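Putative protease I (Bacteroides thetaiotaomicron VPI-5482, PDB 3CNE) binds flavin derivatives such as lumichrome, riboflavin, FMN and FAD as a homodimer, and may serve as a flavin store rather than as a protease. Local coordinates at residues A[123-128]-A[140-144]; A[93-98]-A[116-122]; A[64-70]-A[100-106]; A[33-39]-A[53-57]. The contacts are given in a common frame with arbitrary orientation. Residue numbers count along the deposited sequence, not the author numbering.

Contact 1 (A[123-128]-A[140-144])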
# COMPACT_ATOMS: atom_id res chain seq x y z
N THR A 123 14.90 14.15 -18.06
CA THR A 123 13.63 14.07 -18.75
C THR A 123 13.56 14.88 -20.04
O THR A 123 12.50 14.93 -20.64
CB THR A 123 12.45 14.50 -17.83
OG1 THR A 123 12.67 15.84 -17.36
CG2 THR A 123 12.30 13.56 -16.63
N LYS A 124 14.66 15.52 -20.46
CA LYS A 124 14.67 16.40 -21.65
C LYS A 124 13.82 15.79 -22.76
O LYS A 124 14.09 14.68 -23.18
CB LYS A 124 16.09 16.61 -22.21
CG LYS A 124 17.21 16.85 -21.19
CD LYS A 124 17.52 18.34 -20.99
CE LYS A 124 18.55 18.56 -19.90
NZ LYS A 124 18.53 20.00 -19.41
N GLY A 125 12.79 16.52 -23.20
CA GLY A 125 11.97 16.14 -24.36
C GLY A 125 11.05 14.93 -24.23
O GLY A 125 10.46 14.49 -25.22
N LYS A 126 10.90 14.40 -23.01
CA LYS A 126 10.05 13.23 -22.81
C LYS A 126 8.75 13.63 -22.18
O LYS A 126 8.71 14.53 -21.32
CB LYS A 126 10.72 12.18 -21.91
CG LYS A 126 12.08 11.69 -22.40
CD LYS A 126 11.95 10.79 -23.63
CE LYS A 126 13.28 10.70 -24.34
NZ LYS A 126 13.17 9.97 -25.61
N LYS A 127 7.67 12.97 -22.59
CA LYS A 127 6.38 13.15 -21.97
C LYS A 127 6.35 12.47 -20.62
O LYS A 127 6.82 11.33 -20.47
CB LYS A 127 5.27 12.60 -22.86
CG LYS A 127 4.88 13.59 -23.98
CD LYS A 127 3.98 12.92 -25.02
CE LYS A 127 4.76 11.89 -25.83
NZ LYS A 127 3.86 10.95 -26.59
N VAL A 128 5.83 13.18 -19.63
CA VAL A 128 5.68 12.64 -18.28
C VAL A 128 4.32 12.95 -17.73
O VAL A 128 3.73 13.99 -18.05
CB VAL A 128 6.73 13.19 -17.27
CG1 VAL A 128 8.14 12.70 -17.60
CG2 VAL A 128 6.67 14.74 -17.15
N ASN A 140 12.03 20.59 -18.10
CA ASN A 140 12.84 19.79 -19.02
C ASN A 140 12.03 18.79 -19.84
O ASN A 140 12.24 18.65 -21.05
CB ASN A 140 13.98 19.09 -18.28
CG ASN A 140 14.98 20.07 -17.70
OD1 ASN A 140 15.21 20.10 -16.48
ND2 ASN A 140 15.55 20.89 -18.56
N GLY A 141 11.10 18.10 -19.18
CA GLY A 141 10.23 17.15 -19.86
C GLY A 141 8.99 17.84 -20.39
O GLY A 141 8.88 19.06 -20.35
N ILE A 142 8.05 17.05 -20.88
CA ILE A 142 6.80 17.54 -21.43
C ILE A 142 5.63 17.01 -20.59
O ILE A 142 5.19 15.89 -20.79
CB ILE A 142 6.67 17.06 -22.91
CG1 ILE A 142 7.83 17.63 -23.74
CG2 ILE A 142 5.28 17.41 -23.49
CD1 ILE A 142 8.08 16.91 -25.07
N ALA A 143 5.13 17.80 -19.65
CA ALA A 143 4.06 17.32 -18.77
C ALA A 143 2.73 17.24 -19.50
O ALA A 143 2.33 18.16 -20.22
CB ALA A 143 3.92 18.21 -17.54
N THR A 144 2.04 16.12 -19.31
CA THR A 144 0.70 15.96 -19.87
C THR A 144 -0.34 15.89 -18.75
O THR A 144 0.01 15.85 -17.57
CB THR A 144 0.61 14.74 -20.82
OG1 THR A 144 0.63 13.54 -20.07
CG2 THR A 144 1.76 14.72 -21.85
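Two short parallel strands can hold each other with very few hydrogen bonds, and the two-stranded sheet formed by 127-129 and 142-144, separate from, but touching, the central sheet of this DJ-1/PfpI-family chain, is a case in point. Three backbone bonds knit it together: I142 N gives to K126 O at 2.6 Å, V128 N to I142 O at 3.0 Å, and T144 N to V128 O at 3.0 Å. I142 thus bonds to the residues before and after K127, the signature of parallel pairing. CA-H...O contacts fill the gaps, K127 CA lying 3.2 Å from I142 O and A143 CA 3.4 Å from V128 O.

Before the strand, a type II turn from T123 to K126 closes with K126 N on T123 O (2.9 Å). G125, with positive phi at its third position, donates its N to N140 O at 3.1 Å, so the turn is tied to the approaching chain. G141 passes close by the turn, its CA 3.3 Å from T123 O; a side chain there would run into T123 and K126.

Packing divides between two faces. V128 and A143 share one, where V128 also meets A114 of helix 113-119. On the other, K127 rests against I142 through its CG, 3.9 Å from I142 CG2. K127 CG is also 3.9 Å from T144 CG2.

Contact 2 (A[93-98]-A[116-122])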
# COMPACT_ATOMS: atom_id res chain seq x y z
N LEU A 93 19.90 11.60 -3.47
CA LEU A 93 18.76 11.36 -4.37
C LEU A 93 18.97 11.89 -5.80
O LEU A 93 18.74 11.18 -6.77
CB LEU A 93 17.47 11.97 -3.79
CG LEU A 93 16.20 11.65 -4.58
CD1 LEU A 93 15.99 10.15 -4.71
CD2 LEU A 93 14.98 12.28 -3.92
N MSE A 94 19.36 13.16 -5.89
CA MSE A 94 19.62 13.83 -7.16
C MSE A 94 20.73 13.13 -7.92
O MSE A 94 20.61 12.89 -9.13
CB MSE A 94 20.00 15.29 -6.93
CG MSE A 94 18.87 16.14 -6.37
SE MSE A 94 17.41 16.40 -7.66
CE MSE A 94 16.27 14.85 -7.29
N GLU A 95 21.80 12.81 -7.21
CA GLU A 95 22.94 12.10 -7.77
C GLU A 95 22.50 10.75 -8.37
O GLU A 95 22.80 10.43 -9.52
CB GLU A 95 23.99 11.85 -6.69
CG GLU A 95 25.34 11.47 -7.29
CD GLU A 95 26.37 11.00 -6.27
OE1 GLU A 95 26.57 11.70 -5.24
OE2 GLU A 95 26.99 9.93 -6.54
N VAL A 96 21.79 9.98 -7.56
CA VAL A 96 21.36 8.64 -7.95
C VAL A 96 20.39 8.67 -9.12
O VAL A 96 20.46 7.82 -10.01
CB VAL A 96 20.76 7.87 -6.75
CG1 VAL A 96 19.95 6.68 -7.23
CG2 VAL A 96 21.90 7.42 -5.78
N ILE A 97 19.49 9.64 -9.14
CA ILE A 97 18.50 9.72 -10.24
C ILE A 97 19.21 10.12 -11.54
O ILE A 97 18.92 9.56 -12.61
CB ILE A 97 17.40 10.70 -9.93
CG1 ILE A 97 16.45 10.12 -8.86
CG2 ILE A 97 16.63 11.08 -11.18
CD1 ILE A 97 15.51 11.17 -8.31
N LYS A 98 20.12 11.08 -11.43
CA LYS A 98 20.92 11.50 -12.60
C LYS A 98 21.68 10.32 -13.18
O LYS A 98 21.64 10.09 -14.38
CB LYS A 98 21.86 12.66 -12.26
CG LYS A 98 22.40 13.41 -13.50
CD LYS A 98 23.44 14.45 -13.08
CE LYS A 98 24.13 15.12 -14.31
NZ LYS A 98 23.66 16.52 -14.54
N MSE A 116 10.95 15.08 -9.61
CA MSE A 116 12.26 14.68 -9.10
C MSE A 116 13.19 14.33 -10.27
O MSE A 116 14.37 14.71 -10.29
CB MSE A 116 12.12 13.52 -8.11
CG MSE A 116 11.30 13.89 -6.87
SE MSE A 116 12.25 15.24 -5.78
CE MSE A 116 13.58 14.08 -5.07
N PHE A 117 12.66 13.58 -11.24
CA PHE A 117 13.38 13.27 -12.46
C PHE A 117 13.77 14.55 -13.21
O PHE A 117 14.93 14.72 -13.57
CB PHE A 117 12.56 12.32 -13.37
CG PHE A 117 12.30 10.94 -12.79
CD1 PHE A 117 13.08 10.43 -11.76
CD2 PHE A 117 11.28 10.14 -13.31
CE1 PHE A 117 12.84 9.12 -11.24
CE2 PHE A 117 11.03 8.84 -12.81
CZ PHE A 117 11.81 8.34 -11.76
N ASP A 118 12.80 15.45 -13.40
CA ASP A 118 13.01 16.69 -14.15
C ASP A 118 14.16 17.51 -13.59
O ASP A 118 14.98 18.02 -14.35
CB ASP A 118 11.73 17.54 -14.20
CG ASP A 118 11.97 18.94 -14.87
OD1 ASP A 118 13.10 19.46 -14.84
OD2 ASP A 118 11.04 19.54 -15.42
N PHE A 119 14.21 17.61 -12.26
CA PHE A 119 15.23 18.39 -11.56
C PHE A 119 16.63 18.02 -12.01
O PHE A 119 17.54 18.85 -12.02
CB PHE A 119 15.13 18.20 -10.03
CG PHE A 119 13.96 18.90 -9.38
CD1 PHE A 119 13.22 19.84 -10.07
CD2 PHE A 119 13.66 18.66 -8.04
CE1 PHE A 119 12.16 20.51 -9.45
CE2 PHE A 119 12.62 19.30 -7.41
CZ PHE A 119 11.86 20.23 -8.11
N THR A 120 16.82 16.75 -12.37
CA THR A 120 18.13 16.26 -12.79
C THR A 120 18.34 16.49 -14.29
O THR A 120 19.43 16.27 -14.79
CB THR A 120 18.33 14.75 -12.47
OG1 THR A 120 17.55 13.98 -13.36
CG2 THR A 120 17.92 14.43 -11.01
N GLY A 121 17.30 16.92 -15.00
CA GLY A 121 17.40 17.13 -16.44
C GLY A 121 17.21 15.91 -17.34
O GLY A 121 17.03 16.04 -18.55
N ILE A 122 17.21 14.71 -16.75
CA ILE A 122 17.18 13.48 -17.55
C ILE A 122 15.91 13.36 -18.40
O ILE A 122 15.85 12.55 -19.33
CB ILE A 122 17.37 12.20 -16.70
CG1 ILE A 122 16.24 12.06 -15.66
CG2 ILE A 122 18.78 12.18 -16.09
CD1 ILE A 122 16.19 10.71 -14.98
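Where a helix meets the end of another without a hydrogen bond, the fit of apolar groups must do the work, as between 93-98 and 116-122. The apolar contacts centre on I97, which points at the partner: its CG2 lies 3.7 Å from F117 CD1, 3.6 Å from T120 CG2 and 3.8 Å from I122 CD1. The selenomethionines M94 and M116 extend the interface. The end of M94 bends inward, placing its CE 3.6 Å from M116 CE and its SE 3.7 Å from F119 CB, with the selenium at the edge of the F119 ring.

The hydroxyl of T120 is spent within its own segment: OG1 donates to F117 O at 2.7 Å, which leaves T120 CG2 to face helix 88-102, 3.6 Å from M94 O. G121, with positive phi, turns the chain so that I122 can return to the interface.

I97, F117 and I122 also touch M107 of strand 106-110, so the contact joins neighbouring helices over the central sheet of a DJ-1/PfpI-type alpha/beta sandwich.

Contact 3 (A[64-70]-A[100-106])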
# COMPACT_ATOMS: atom_id res chain seq x y z
N GLU A 64 24.74 2.00 -8.99
CA GLU A 64 23.58 2.17 -9.87
C GLU A 64 23.57 1.19 -11.06
O GLU A 64 22.51 0.80 -11.55
CB GLU A 64 23.48 3.62 -10.37
CG GLU A 64 23.40 4.69 -9.28
CD GLU A 64 24.76 5.22 -8.82
OE1 GLU A 64 25.77 4.52 -9.02
OE2 GLU A 64 24.81 6.34 -8.26
N ASP A 65 24.76 0.80 -11.52
CA ASP A 65 24.87 -0.09 -12.68
C ASP A 65 24.58 -1.55 -12.28
O ASP A 65 24.61 -2.45 -13.10
CB ASP A 65 26.25 0.06 -13.34
CG ASP A 65 26.18 0.18 -14.85
OD1 ASP A 65 25.16 -0.23 -15.48
OD2 ASP A 65 27.17 0.67 -15.44
N GLU A 66 24.26 -1.76 -11.01
CA GLU A 66 23.88 -3.06 -10.49
C GLU A 66 22.38 -3.30 -10.68
O GLU A 66 21.87 -4.39 -10.41
CB GLU A 66 24.15 -3.07 -8.99
CG GLU A 66 25.03 -4.19 -8.51
CD GLU A 66 25.79 -3.76 -7.27
OE1 GLU A 66 26.86 -3.10 -7.45
OE2 GLU A 66 25.33 -4.06 -6.14
N PHE A 67 21.68 -2.27 -11.13
CA PHE A 67 20.23 -2.33 -11.25
C PHE A 67 19.82 -2.01 -12.68
O PHE A 67 20.60 -1.42 -13.43
CB PHE A 67 19.58 -1.38 -10.25
CG PHE A 67 19.76 -1.81 -8.82
CD1 PHE A 67 18.82 -2.62 -8.19
CD2 PHE A 67 20.88 -1.40 -8.08
CE1 PHE A 67 18.98 -3.01 -6.85
CE2 PHE A 67 21.04 -1.79 -6.75
CZ PHE A 67 20.09 -2.59 -6.13
N ASP A 68 18.62 -2.42 -13.07
CA ASP A 68 18.11 -2.18 -14.42
C ASP A 68 17.08 -1.05 -14.46
O ASP A 68 16.75 -0.51 -15.51
CB ASP A 68 17.49 -3.47 -14.94
CG ASP A 68 18.49 -4.60 -15.02
OD1 ASP A 68 19.29 -4.60 -15.97
OD2 ASP A 68 18.53 -5.46 -14.13
N ALA A 69 16.55 -0.73 -13.28
CA ALA A 69 15.39 0.14 -13.15
C ALA A 69 15.44 0.85 -11.82
O ALA A 69 15.98 0.32 -10.85
CB ALA A 69 14.08 -0.66 -13.25
N LEU A 70 14.89 2.06 -11.80
CA LEU A 70 14.66 2.82 -10.58
C LEU A 70 13.17 3.11 -10.47
O LEU A 70 12.55 3.54 -11.45
CB LEU A 70 15.45 4.11 -10.61
CG LEU A 70 15.50 5.05 -9.39
CD1 LEU A 70 16.72 5.94 -9.46
CD2 LEU A 70 14.26 5.96 -9.39
N PHE A 100 21.27 6.94 -12.81
CA PHE A 100 20.37 5.98 -13.46
C PHE A 100 19.90 6.45 -14.85
O PHE A 100 19.89 5.66 -15.78
CB PHE A 100 19.15 5.72 -12.56
CG PHE A 100 19.33 4.56 -11.61
CD1 PHE A 100 20.06 4.70 -10.44
CD2 PHE A 100 18.76 3.32 -11.89
CE1 PHE A 100 20.21 3.62 -9.54
CE2 PHE A 100 18.88 2.24 -11.01
CZ PHE A 100 19.62 2.38 -9.85
N GLY A 101 19.50 7.72 -14.96
CA GLY A 101 18.97 8.27 -16.20
C GLY A 101 20.06 8.35 -17.27
O GLY A 101 19.85 7.92 -18.41
N GLU A 102 21.21 8.89 -16.88
CA GLU A 102 22.43 8.91 -17.72
C GLU A 102 22.83 7.52 -18.23
O GLU A 102 23.36 7.38 -19.35
CB GLU A 102 23.61 9.53 -16.96
CG GLU A 102 23.55 11.03 -16.88
CD GLU A 102 24.69 11.65 -16.06
OE1 GLU A 102 25.48 10.90 -15.40
OE2 GLU A 102 24.80 12.90 -16.09
N LYS A 103 22.60 6.48 -17.42
CA LYS A 103 22.99 5.13 -17.82
C LYS A 103 21.89 4.39 -18.56
O LYS A 103 22.00 3.18 -18.78
CB LYS A 103 23.52 4.32 -16.63
CG LYS A 103 24.83 4.84 -16.05
CD LYS A 103 25.31 3.95 -14.89
CE LYS A 103 26.55 4.54 -14.21
NZ LYS A 103 27.65 3.55 -13.92
N GLY A 104 20.83 5.10 -18.92
CA GLY A 104 19.76 4.53 -19.74
C GLY A 104 18.88 3.52 -19.04
O GLY A 104 18.26 2.67 -19.70
N LYS A 105 18.78 3.61 -17.71
CA LYS A 105 17.96 2.67 -16.94
C LYS A 105 16.49 3.03 -17.03
O LYS A 105 16.15 4.17 -17.35
CB LYS A 105 18.43 2.59 -15.49
CG LYS A 105 19.94 2.44 -15.33
CD LYS A 105 20.38 1.02 -15.63
CE LYS A 105 21.84 0.78 -15.31
NZ LYS A 105 22.10 -0.67 -15.54
N MSE A 106 15.62 2.07 -16.79
CA MSE A 106 14.20 2.33 -16.78
C MSE A 106 13.82 3.17 -15.53
O MSE A 106 14.16 2.81 -14.41
CB MSE A 106 13.46 1.00 -16.80
CG MSE A 106 11.97 1.09 -16.73
SE MSE A 106 11.23 -0.73 -16.85
CE MSE A 106 12.88 -1.77 -16.60
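A beta-alpha-beta crossover must close where the helix gives way to its second strand, and the segments 64-70 and 100-106 illustrate the closure. E64 opens the 3-10 turn with its CB 3.4 Å from F100 CE1 and its backbone O over one face of that ring. Next, D65 reaches two lysines at once: its OD2 meets K103 NZ at 3.3 Å and its OD1 meets K105 NZ at 3.1 Å, a salt-bridge network. F67 sets its CB at the edge of the F100 ring, 3.8 Å from F100 CE2, while its carbonyl O takes a 2.7 Å hydrogen bond from K105 NZ.

Strand pairing follows. D68 O accepts from M106 N at 3.1 Å, and L70 N gives to M106 O at 2.8 Å, bracketing A69 in parallel register with M106; their side chains meet at A69 CB to M106 CE, 3.7 Å. L70 then covers the ring face opposite E64 O, its CD1 making a CH-pi contact 3.9 Å from the F100 centroid.

The helix ends in a Schellman motif, with K105 N on F100 O (3.0 Å), G104 N on G101 O (3.0 Å) and G104 at positive phi. The F100 ring is held between E64 O on one face and L70 on the other. K105 brings its charge to the rim of this packing, where NZ meets both a carboxylate and a backbone carbonyl, so electrostatic pairing borders the buried ring.

Contact 4 (A[33-39]-A[53-57])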
# COMPACT_ATOMS: atom_id res chain seq x y z
N LYS A 33 15.12 -4.13 -4.45
CA LYS A 33 15.69 -3.77 -3.15
C LYS A 33 15.20 -2.37 -2.85
O LYS A 33 15.21 -1.53 -3.74
CB LYS A 33 17.21 -3.80 -3.22
CG LYS A 33 17.91 -3.44 -1.93
CD LYS A 33 19.40 -3.73 -2.00
CE LYS A 33 20.08 -3.24 -0.73
NZ LYS A 33 21.57 -3.54 -0.69
N VAL A 34 14.76 -2.14 -1.61
CA VAL A 34 14.12 -0.89 -1.24
C VAL A 34 15.11 -0.06 -0.40
O VAL A 34 15.59 -0.52 0.64
CB VAL A 34 12.76 -1.11 -0.46
CG1 VAL A 34 12.06 0.23 -0.24
CG2 VAL A 34 11.82 -2.08 -1.22
N PHE A 35 15.35 1.18 -0.87
CA PHE A 35 16.30 2.12 -0.27
C PHE A 35 15.57 3.29 0.31
O PHE A 35 14.80 3.97 -0.39
CB PHE A 35 17.32 2.66 -1.31
CG PHE A 35 18.22 1.62 -1.91
CD1 PHE A 35 19.51 1.42 -1.42
CD2 PHE A 35 17.78 0.85 -3.00
CE1 PHE A 35 20.36 0.44 -1.98
CE2 PHE A 35 18.60 -0.11 -3.57
CZ PHE A 35 19.92 -0.31 -3.07
N ALA A 36 15.81 3.55 1.59
CA ALA A 36 15.26 4.74 2.23
C ALA A 36 15.97 6.00 1.77
O ALA A 36 17.19 6.08 1.82
CB ALA A 36 15.33 4.62 3.77
N VAL A 37 15.21 7.00 1.34
CA VAL A 37 15.77 8.32 1.12
C VAL A 37 15.75 9.02 2.48
O VAL A 37 14.93 9.91 2.74
CB VAL A 37 14.98 9.13 0.10
CG1 VAL A 37 15.67 10.48 -0.13
CG2 VAL A 37 14.93 8.34 -1.23
N SER A 38 16.69 8.60 3.32
CA SER A 38 16.69 9.00 4.71
C SER A 38 18.06 8.66 5.28
O SER A 38 18.91 8.11 4.58
CB SER A 38 15.55 8.28 5.48
OG SER A 38 15.41 8.85 6.77
N ASP A 39 18.26 8.99 6.55
CA ASP A 39 19.53 8.72 7.22
C ASP A 39 19.60 7.30 7.80
O ASP A 39 20.69 6.82 8.14
CB ASP A 39 19.77 9.78 8.32
CG ASP A 39 18.67 9.81 9.36
OD1 ASP A 39 17.47 9.86 8.98
OD2 ASP A 39 19.00 9.80 10.57
N VAL A 53 13.07 -0.69 5.72
CA VAL A 53 13.35 -1.10 4.34
C VAL A 53 14.73 -1.78 4.31
O VAL A 53 15.26 -2.11 5.37
CB VAL A 53 13.17 0.06 3.34
CG1 VAL A 53 11.74 0.65 3.43
CG2 VAL A 53 14.25 1.17 3.56
N ASP A 54 15.29 -2.01 3.11
CA ASP A 54 16.49 -2.84 2.98
C ASP A 54 17.78 -2.09 3.27
O ASP A 54 18.76 -2.68 3.73
CB ASP A 54 16.57 -3.47 1.59
CG ASP A 54 15.37 -4.41 1.30
OD1 ASP A 54 14.99 -5.18 2.21
OD2 ASP A 54 14.80 -4.34 0.19
N ASP A 55 17.81 -0.80 2.96
CA ASP A 55 19.07 -0.05 3.02
C ASP A 55 18.75 1.43 2.89
O ASP A 55 17.58 1.82 2.73
CB ASP A 55 19.95 -0.47 1.84
CG ASP A 55 21.44 -0.38 2.13
OD1 ASP A 55 21.87 0.31 3.10
OD2 ASP A 55 22.18 -0.96 1.34
N VAL A 56 19.79 2.25 2.97
CA VAL A 56 19.67 3.68 2.81
C VAL A 56 20.24 4.07 1.44
O VAL A 56 21.07 3.35 0.90
CB VAL A 56 20.39 4.46 3.92
CG1 VAL A 56 19.80 4.12 5.29
CG2 VAL A 56 21.93 4.22 3.89
N ILE A 57 19.80 5.21 0.92
CA ILE A 57 20.15 5.65 -0.43
C ILE A 57 21.65 5.94 -0.58
O ILE A 57 22.18 5.84 -1.70
CB ILE A 57 19.29 6.88 -0.87
CG1 ILE A 57 19.54 7.19 -2.36
CG2 ILE A 57 19.55 8.12 0.03
CD1 ILE A 57 18.33 7.82 -3.05
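Edge strands show how a short piece of chain can be moulded onto a longer one. Strand 55-56 lies against 31-36 in parallel, F35 abreast of D55 and A36 of V56. The small A36 leaves a hollow that V53 enters, its CG2 3.6 Å from A36 CB, while V53 CG1 rests 3.7 Å from V34 CG1. M49 of the second subunit packs on both valines, bringing the dimer partner to this spot.

On the other face F35 fits beside D55, with F35 CD1 3.8 Å from D55 CB, and its ring edge abuts V56 O. V56 itself packs against the backbone beyond the strand, its CB 4.0 Å from S38 O and its CG1 4.0 Å from D39 O. Farther along, V37, centre of an inverse gamma turn, meets I57 through V37 CG2 and I57 CD1 at 3.9 Å, and L93 of helix 88-102 touches I57.

Backbone bonds such as A36 N to D55 O at 2.7 Å fix the fit, and D54 OD2 takes V34 N at 2.8 Å. K33 NZ forms a salt bridge with D55 OD2 at 3.3 Å, its hydrogen bond weak, though D55 also bonds N59. This is the parallel border of the central sheet in the DJ-1/PfpI alpha/beta fold.

The four contacts trace how an alpha/beta sandwich is assembled. Contact 4 comes first, at the edge of the seven-stranded sheet; contact 3 follows, joining strand 69-73 to the end of helix 88-102 and strand 106-110, and meets it where F67 CZ lies 3.8 Å from F35 CZ. Contacts 3 and 2 alternate along the chain, their centres about 12 Å apart. Contact 1 closes last, about 27 Å between centres from contact 4 and across the chain's centre, yet it adjoins contact 2 through N140 N and D118 OD2. Helix 88-102, common to contacts 2 and 3 and reaching contact 4 through L93, ties the sheet edge to helix 113-119, from which the chain runs on to the two-stranded sheet.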